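Local coordinates for protein LbaCas13a H328A (C2c2) (Lachnospiraceae bacterium NK4A179, PDB 5WLH) that binds a CRISPR guide RNA and, as a Cas13a enzyme, probably uses it to recognise and cleave target RNA, at residues Asp255-Ile260 with Tyr1140-Leu1145; Gly392-Phe395 with Leu400-Phe403; Ile1172-Cys1177 with Pro1185-Asp1190. All blocks are in the same frame, centred on the assembly; numbering follows the deposited sequence.

How the contacts relate
Contact 1 lies between the other two, its centre about 23 Å from that of contact 2 and about 19 Å from that of contact 3; contacts 2 and 3 are about 37 Å apart between centres. Along the chain, contact 2 is nested inside the long loop that contact 1 closes, and contact 3 follows both. Helix 1106-1145 ends in contact 1 and packs through His1141 and Leu1145 on helix 1171-1180 of contact 3. Contacts 1 and 2 both lean on helix 268-287, where Ile260 and Phe403 meet Phe280. Contact 1 joins segments 880 residues apart, while contacts 2 and 3 are local; their nearest atoms lie about 7, 6 and 16 Å, respectively, from the bound RNA.

Contact 1 (Asp255-Ile260 with Tyr1140-Leu1145); sequences DGKFAI and YHYACL
Tyr1142 reaches out from the helix and sets its hydroxyl against the backbone of Lys257 and Phe258. Its CG stands anti to the backbone N (chi1 -180°), which extends the ring away from the helix and carries OH to the far strand. There Phe258 N donates to Tyr1142 OH at 2.9 Å, with a nearly straight N-H...O angle of 161°. The ring presents its edge: Phe258 O lies near the ring plane, 3.5 Å from Tyr1142 CE2, and Lys257 CA is 3.3 Å from Tyr1142 OH. Strand 258-260, which supplies the N-H, pairs antiparallel with strand 250-252 in a small beta hairpin, and the hydroxyl comes from Tyr1142, in the last turn of helix 1106-1145; this helix probably belongs to the C-terminal HEPN nuclease region, so the bond ties distant parts of the chain together. The Lys257 side chain, bent at chi2, crosses Tyr1142 obliquely, and its CD passes 3.8 Å from Tyr1142 OH. Phe258 touches chiefly through CB, 4.1 Å from Tyr1142 CE2; its ring turns off toward Ala454, Tyr458, Ile476 and Ile484. Beside the hydroxyl, a water that donates to Gly256 O at 3.0 Å also lies close to Tyr1142 OH, near the plane of its ring.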
# COMPACT_ATOMS: atom_id res chain seq x y z
N ASP A 255 -3.44 24.65 26.86
CA ASP A 255 -4.18 23.92 27.89
C ASP A 255 -4.01 22.40 27.80
O ASP A 255 -4.83 21.67 28.38
CB ASP A 255 -5.66 24.28 27.81
CG ASP A 255 -6.14 24.50 26.39
OD1 ASP A 255 -5.33 24.30 25.46
OD2 ASP A 255 -7.32 24.87 26.20
N GLY A 256 -2.99 21.92 27.09
CA GLY A 256 -2.83 20.48 26.93
C GLY A 256 -3.96 19.84 26.15
O GLY A 256 -4.36 18.71 26.48
N LYS A 257 -4.51 20.55 25.17
CA LYS A 257 -5.54 20.04 24.28
C LYS A 257 -4.95 19.90 22.88
O LYS A 257 -4.23 20.78 22.42
CB LYS A 257 -6.75 20.97 24.22
CG LYS A 257 -7.41 21.24 25.57
CD LYS A 257 -7.75 19.93 26.26
CE LYS A 257 -8.23 20.13 27.69
NZ LYS A 257 -8.56 18.81 28.32
N PHE A 258 -5.26 18.80 22.21
CA PHE A 258 -4.82 18.63 20.83
C PHE A 258 -5.73 19.43 19.91
O PHE A 258 -6.95 19.43 20.08
CB PHE A 258 -4.88 17.15 20.42
CG PHE A 258 -3.69 16.33 20.85
CD1 PHE A 258 -2.40 16.73 20.55
CD2 PHE A 258 -3.89 15.13 21.52
CE1 PHE A 258 -1.32 15.94 20.91
CE2 PHE A 258 -2.82 14.35 21.88
CZ PHE A 258 -1.53 14.75 21.57
N ALA A 259 -5.14 20.10 18.92
CA ALA A 259 -5.91 20.79 17.90
C ALA A 259 -5.11 20.78 16.61
O ALA A 259 -3.89 20.54 16.62
CB ALA A 259 -6.24 22.23 18.30
N ILE A 260 -5.79 21.08 15.49
CA ILE A 260 -5.06 21.16 14.22
C ILE A 260 -3.99 22.23 14.35
O ILE A 260 -4.19 23.27 14.99
CB ILE A 260 -5.99 21.44 13.03
CG1 ILE A 260 -6.70 22.80 13.20
CG2 ILE A 260 -6.95 20.26 12.83
CD1 ILE A 260 -7.48 23.27 11.98
N TYR A 1140 -13.93 13.92 16.80
CA TYR A 1140 -15.17 14.68 16.87
C TYR A 1140 -15.66 14.79 18.31
O TYR A 1140 -15.96 15.89 18.80
CB TYR A 1140 -16.19 14.00 15.97
CG TYR A 1140 -17.57 14.57 16.02
CD1 TYR A 1140 -17.94 15.60 15.18
CD2 TYR A 1140 -18.51 14.08 16.92
CE1 TYR A 1140 -19.23 16.13 15.21
CE2 TYR A 1140 -19.80 14.61 16.97
CZ TYR A 1140 -20.15 15.62 16.11
OH TYR A 1140 -21.43 16.14 16.15
N HIS A 1141 -15.73 13.67 19.03
CA HIS A 1141 -16.23 13.76 20.40
C HIS A 1141 -15.21 14.38 21.34
O HIS A 1141 -15.60 15.00 22.33
CB HIS A 1141 -16.68 12.39 20.88
CG HIS A 1141 -17.91 11.92 20.19
ND1 HIS A 1141 -19.16 12.41 20.48
CD2 HIS A 1141 -18.07 11.07 19.14
CE1 HIS A 1141 -20.05 11.85 19.69
NE2 HIS A 1141 -19.41 11.03 18.87
N TYR A 1142 -13.92 14.26 21.02
CA TYR A 1142 -12.91 15.01 21.75
C TYR A 1142 -13.12 16.51 21.58
O TYR A 1142 -13.06 17.27 22.55
CB TYR A 1142 -11.51 14.62 21.27
CG TYR A 1142 -10.37 15.32 21.96
CD1 TYR A 1142 -9.90 14.89 23.20
CD2 TYR A 1142 -9.74 16.40 21.35
CE1 TYR A 1142 -8.82 15.52 23.81
CE2 TYR A 1142 -8.66 17.03 21.95
CZ TYR A 1142 -8.20 16.57 23.17
OH TYR A 1142 -7.13 17.20 23.74
N ALA A 1143 -13.34 16.94 20.34
CA ALA A 1143 -13.70 18.34 20.11
C ALA A 1143 -14.96 18.70 20.88
O ALA A 1143 -15.05 19.80 21.45
CB ALA A 1143 -13.87 18.60 18.61
N CYS A 1144 -15.94 17.81 20.89
CA CYS A 1144 -17.19 18.11 21.59
C CYS A 1144 -16.94 18.26 23.08
O CYS A 1144 -17.42 19.22 23.71
CB CYS A 1144 -18.21 17.01 21.31
SG CYS A 1144 -19.83 17.35 22.06
N LEU A 1145 -16.18 17.33 23.65
CA LEU A 1145 -15.85 17.40 25.07
C LEU A 1145 -15.19 18.72 25.42
O LEU A 1145 -15.36 19.23 26.53
CB LEU A 1145 -14.91 16.26 25.46
CG LEU A 1145 -15.48 14.91 25.86
CD1 LEU A 1145 -14.34 13.93 26.06
CD2 LEU A 1145 -16.30 15.02 27.14
O HOH W 1 -6.62 16.74 26.13

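Contact 2 (Gly392-Phe395 with Leu400-Phe403)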
# COMPACT_ATOMS: atom_id res chain seq x y z
N GLY A 392 -25.65 37.21 7.32
CA GLY A 392 -26.19 35.96 7.79
C GLY A 392 -26.15 34.81 6.81
O GLY A 392 -26.53 33.69 7.19
N ARG A 393 -25.73 35.04 5.57
CA ARG A 393 -25.67 33.97 4.58
C ARG A 393 -24.54 33.00 4.88
O ARG A 393 -24.71 31.79 4.75
CB ARG A 393 -25.45 34.55 3.18
CG ARG A 393 -26.70 34.99 2.46
CD ARG A 393 -26.34 35.76 1.21
NE ARG A 393 -27.50 36.47 0.68
CZ ARG A 393 -27.84 37.71 1.02
NH1 ARG A 393 -27.11 38.39 1.89
NH2 ARG A 393 -28.92 38.26 0.48
N TYR A 394 -23.38 33.54 5.23
CA TYR A 394 -22.14 32.79 5.40
C TYR A 394 -21.81 32.80 6.89
O TYR A 394 -22.69 33.03 7.73
CB TYR A 394 -21.07 33.42 4.51
CG TYR A 394 -21.61 33.76 3.13
CD1 TYR A 394 -22.07 32.76 2.28
CD2 TYR A 394 -21.68 35.08 2.69
CE1 TYR A 394 -22.60 33.07 1.02
CE2 TYR A 394 -22.20 35.40 1.45
CZ TYR A 394 -22.65 34.39 0.62
OH TYR A 394 -23.16 34.69 -0.62
N PHE A 395 -20.54 32.57 7.22
CA PHE A 395 -20.17 32.59 8.62
C PHE A 395 -19.96 34.02 9.11
O PHE A 395 -19.56 34.91 8.34
CB PHE A 395 -18.93 31.73 8.84
CG PHE A 395 -19.16 30.27 8.52
CD1 PHE A 395 -19.81 29.44 9.41
CD2 PHE A 395 -18.76 29.75 7.30
CE1 PHE A 395 -20.04 28.09 9.09
CE2 PHE A 395 -18.98 28.43 6.98
CZ PHE A 395 -19.62 27.59 7.88
N LEU A 400 -13.12 32.85 8.53
CA LEU A 400 -13.59 31.51 8.21
C LEU A 400 -14.16 31.45 6.79
O LEU A 400 -13.93 30.48 6.07
CB LEU A 400 -14.63 31.04 9.23
CG LEU A 400 -15.18 29.64 8.99
CD1 LEU A 400 -14.04 28.62 8.98
CD2 LEU A 400 -16.22 29.27 10.04
N ASN A 401 -14.90 32.48 6.38
CA ASN A 401 -15.35 32.53 5.00
C ASN A 401 -14.17 32.55 4.04
O ASN A 401 -14.20 31.89 3.00
CB ASN A 401 -16.23 33.76 4.78
CG ASN A 401 -17.51 33.72 5.60
OD1 ASN A 401 -18.15 32.67 5.73
ND2 ASN A 401 -17.88 34.87 6.17
N MET A 402 -13.13 33.30 4.38
CA MET A 402 -11.94 33.36 3.54
C MET A 402 -11.20 32.03 3.55
O MET A 402 -10.68 31.60 2.51
CB MET A 402 -11.01 34.48 3.99
CG MET A 402 -11.50 35.89 3.66
SD MET A 402 -11.78 36.12 1.89
CE MET A 402 -10.14 35.86 1.27
N PHE A 403 -11.14 31.36 4.70
CA PHE A 403 -10.52 30.03 4.72
C PHE A 403 -11.21 29.12 3.72
O PHE A 403 -10.56 28.42 2.95
CB PHE A 403 -10.57 29.42 6.12
CG PHE A 403 -9.89 28.08 6.19
CD1 PHE A 403 -8.52 28.00 6.33
CD2 PHE A 403 -10.63 26.90 6.06
CE1 PHE A 403 -7.88 26.77 6.36
CE2 PHE A 403 -10.00 25.66 6.10
CZ PHE A 403 -8.63 25.60 6.26
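Asn401 directs its amide at the backbone of Phe395, gripping both the N-H and the C=O of that one residue. From CB the chain turns to put CG anti to the carbonyl carbon (chi1 -63°), and CG then lies 3.6 Å from both Phe395 N and Phe395 O. At the tip OD1 accepts from Phe395 N at 2.8 Å, on a lone pair in the carbonyl plane, and Tyr394 CB crowds the same oxygen at 3.3 Å. The other branch, ND2, donates to Phe395 O at 2.7 Å, tilted 23° from that carbonyl's plane; Asn390 ND2 is a second donor to this oxygen. A side-chain amide in the first turn of helix 398-417 thus pairs with the backbone of a preceding loop residue, joining the loop after helix 357-388 to that helix; helix 268-287 packs on Leu400, and helix 292-311 on Tyr394 and Asn401. Replacing the asparagine by alanine removes both amide bonds and would probably leave Phe395 N without its acceptor and let the loop shift against the helix. Next to the amide, Leu400 CD2 sits over a face of the Phe395 ring, 3.7 Å from the ring centroid, in a CH-pi contact.

Contact 3 (Ile1172-Cys1177 with Pro1185-Asp1190); sequences ILYQIC and PLYYVD
Gln1175 and Tyr1187 form the core of the tight half of this contact. The glutamine amide lies along the strand and bonds both polar backbone groups of Tyr1187: Tyr1187 N donates to Gln1175 OE1 at 3.1 Å in an almost straight line (176°), on a lone pair in the carbonyl plane, while Gln1175 NE2 donates to Tyr1187 O at 2.7 Å. A bend at chi2 (-89°) swings the amide away from the helix axis and into this place. Leu1186 crosses the glutamine at about a right angle and presses CD2 to within 3.5 Å of Gln1175 NE2, while Gln1175 OE1 also lies at the edge of the Tyr1187 ring. Further over, Tyr1174 CE1 comes to 3.7 Å from Tyr1187 CE1, but the two ring planes are 52° apart and neither ring is stacked on the other. Tyr1174 OH completes the tight part by giving its hydrogen to Pro1185 O at 2.7 Å, arriving tilted from the plane of that carbonyl.

The looser side is bridged by water. Tyr1174 OH accepts a hydrogen from a water at 2.7 Å, and the same water is hydrogen-bonded to Tyr1187 OH, linking the two phenol hydroxyls. Pro1185, partly exposed, adds only thin packing, with CD against Tyr1174 OH. Beyond Tyr1187 the strand parts from the helix.

Leu1186 and Tyr1188 take their backbone bonds from Ser1199 and Thr1197 across the ribbon, which leaves the N-H and C=O of Tyr1187 turned to the other side. There Gln1175 of helix 1171-1180 takes the place of a neighbouring strand, a side-chain amide pairing with the edge of the two-stranded antiparallel sheet 1187-1189 and 1196-1198.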
# COMPACT_ATOMS: atom_id res chain seq x y z
N ILE A 1172 -17.07 9.26 27.09
CA ILE A 1172 -17.39 9.08 25.68
C ILE A 1172 -16.18 8.56 24.93
O ILE A 1172 -16.30 7.70 24.06
CB ILE A 1172 -17.93 10.37 25.04
CG1 ILE A 1172 -18.19 10.17 23.53
CG2 ILE A 1172 -16.99 11.50 25.22
CD1 ILE A 1172 -19.29 9.22 23.23
N LEU A 1173 -14.99 9.05 25.28
CA LEU A 1173 -13.78 8.61 24.57
C LEU A 1173 -13.45 7.17 24.90
O LEU A 1173 -13.11 6.39 24.01
CB LEU A 1173 -12.61 9.52 24.93
CG LEU A 1173 -12.79 11.01 24.68
CD1 LEU A 1173 -11.56 11.77 25.17
CD2 LEU A 1173 -13.08 11.27 23.21
N TYR A 1174 -13.53 6.81 26.19
CA TYR A 1174 -13.36 5.42 26.59
C TYR A 1174 -14.31 4.52 25.81
O TYR A 1174 -13.92 3.50 25.25
CB TYR A 1174 -13.59 5.28 28.11
CG TYR A 1174 -13.56 3.84 28.54
CD1 TYR A 1174 -14.70 3.03 28.45
CD2 TYR A 1174 -12.38 3.26 28.99
CE1 TYR A 1174 -14.65 1.70 28.80
CE2 TYR A 1174 -12.33 1.91 29.36
CZ TYR A 1174 -13.46 1.15 29.27
OH TYR A 1174 -13.40 -0.18 29.60
N GLN A 1175 -15.59 4.91 25.77
CA GLN A 1175 -16.61 4.04 25.20
C GLN A 1175 -16.44 3.91 23.69
O GLN A 1175 -16.73 2.85 23.13
CB GLN A 1175 -18.00 4.56 25.56
CG GLN A 1175 -18.23 4.50 27.10
CD GLN A 1175 -18.81 3.17 27.51
OE1 GLN A 1175 -18.09 2.24 27.86
NE2 GLN A 1175 -20.12 3.05 27.42
N ILE A 1176 -15.96 4.97 23.04
CA ILE A 1176 -15.67 4.86 21.61
C ILE A 1176 -14.59 3.82 21.38
O ILE A 1176 -14.73 2.93 20.53
CB ILE A 1176 -15.27 6.23 21.03
CG1 ILE A 1176 -16.49 7.15 20.94
CG2 ILE A 1176 -14.67 6.02 19.61
CD1 ILE A 1176 -16.17 8.60 20.65
N CYS A 1177 -13.49 3.92 22.13
CA CYS A 1177 -12.39 2.99 21.90
C CYS A 1177 -12.78 1.57 22.28
O CYS A 1177 -12.32 0.61 21.64
CB CYS A 1177 -11.14 3.43 22.66
SG CYS A 1177 -10.41 4.92 22.01
N PRO A 1185 -13.74 -3.59 28.18
CA PRO A 1185 -15.16 -3.60 28.57
C PRO A 1185 -15.91 -2.35 28.15
O PRO A 1185 -15.36 -1.24 28.13
CB PRO A 1185 -15.09 -3.69 30.10
CG PRO A 1185 -13.80 -4.39 30.38
CD PRO A 1185 -12.85 -3.87 29.32
N LEU A 1186 -17.21 -2.52 27.90
CA LEU A 1186 -18.09 -1.40 27.62
C LEU A 1186 -19.17 -1.37 28.71
O LEU A 1186 -19.63 -2.43 29.16
CB LEU A 1186 -18.71 -1.53 26.24
CG LEU A 1186 -19.15 -0.23 25.57
CD1 LEU A 1186 -18.85 -0.27 24.08
CD2 LEU A 1186 -20.63 0.00 25.83
N TYR A 1187 -19.51 -0.17 29.16
CA TYR A 1187 -20.52 0.05 30.19
C TYR A 1187 -21.82 0.44 29.50
O TYR A 1187 -21.81 1.31 28.63
CB TYR A 1187 -20.11 1.14 31.16
CG TYR A 1187 -18.83 0.82 31.89
CD1 TYR A 1187 -17.60 1.07 31.30
CD2 TYR A 1187 -18.85 0.22 33.14
CE1 TYR A 1187 -16.43 0.76 31.94
CE2 TYR A 1187 -17.68 -0.09 33.80
CZ TYR A 1187 -16.47 0.17 33.18
OH TYR A 1187 -15.28 -0.15 33.80
N TYR A 1188 -22.92 -0.20 29.87
CA TYR A 1188 -24.16 0.06 29.16
C TYR A 1188 -25.32 -0.43 30.01
O TYR A 1188 -25.12 -1.13 31.01
CB TYR A 1188 -24.20 -0.63 27.80
CG TYR A 1188 -24.09 -2.12 27.86
CD1 TYR A 1188 -22.86 -2.76 28.00
CD2 TYR A 1188 -25.23 -2.91 27.79
CE1 TYR A 1188 -22.77 -4.13 28.07
CE2 TYR A 1188 -25.15 -4.28 27.84
CZ TYR A 1188 -23.92 -4.89 27.99
OH TYR A 1188 -23.85 -6.26 28.06
N VAL A 1189 -26.52 -0.06 29.60
CA VAL A 1189 -27.74 -0.53 30.26
C VAL A 1189 -28.23 -1.72 29.46
O VAL A 1189 -28.55 -1.61 28.27
CB VAL A 1189 -28.80 0.57 30.37
CG1 VAL A 1189 -30.07 0.01 31.04
CG2 VAL A 1189 -28.26 1.71 31.20
N ASP A 1190 -28.26 -2.88 30.12
CA ASP A 1190 -28.57 -4.12 29.44
C ASP A 1190 -30.01 -4.13 28.94
O ASP A 1190 -30.91 -3.61 29.60
CB ASP A 1190 -28.35 -5.31 30.38
CG ASP A 1190 -28.76 -6.60 29.75
OD1 ASP A 1190 -28.08 -7.02 28.78
OD2 ASP A 1190 -29.76 -7.20 30.19
O HOH W 2 -13.03 -0.61 32.27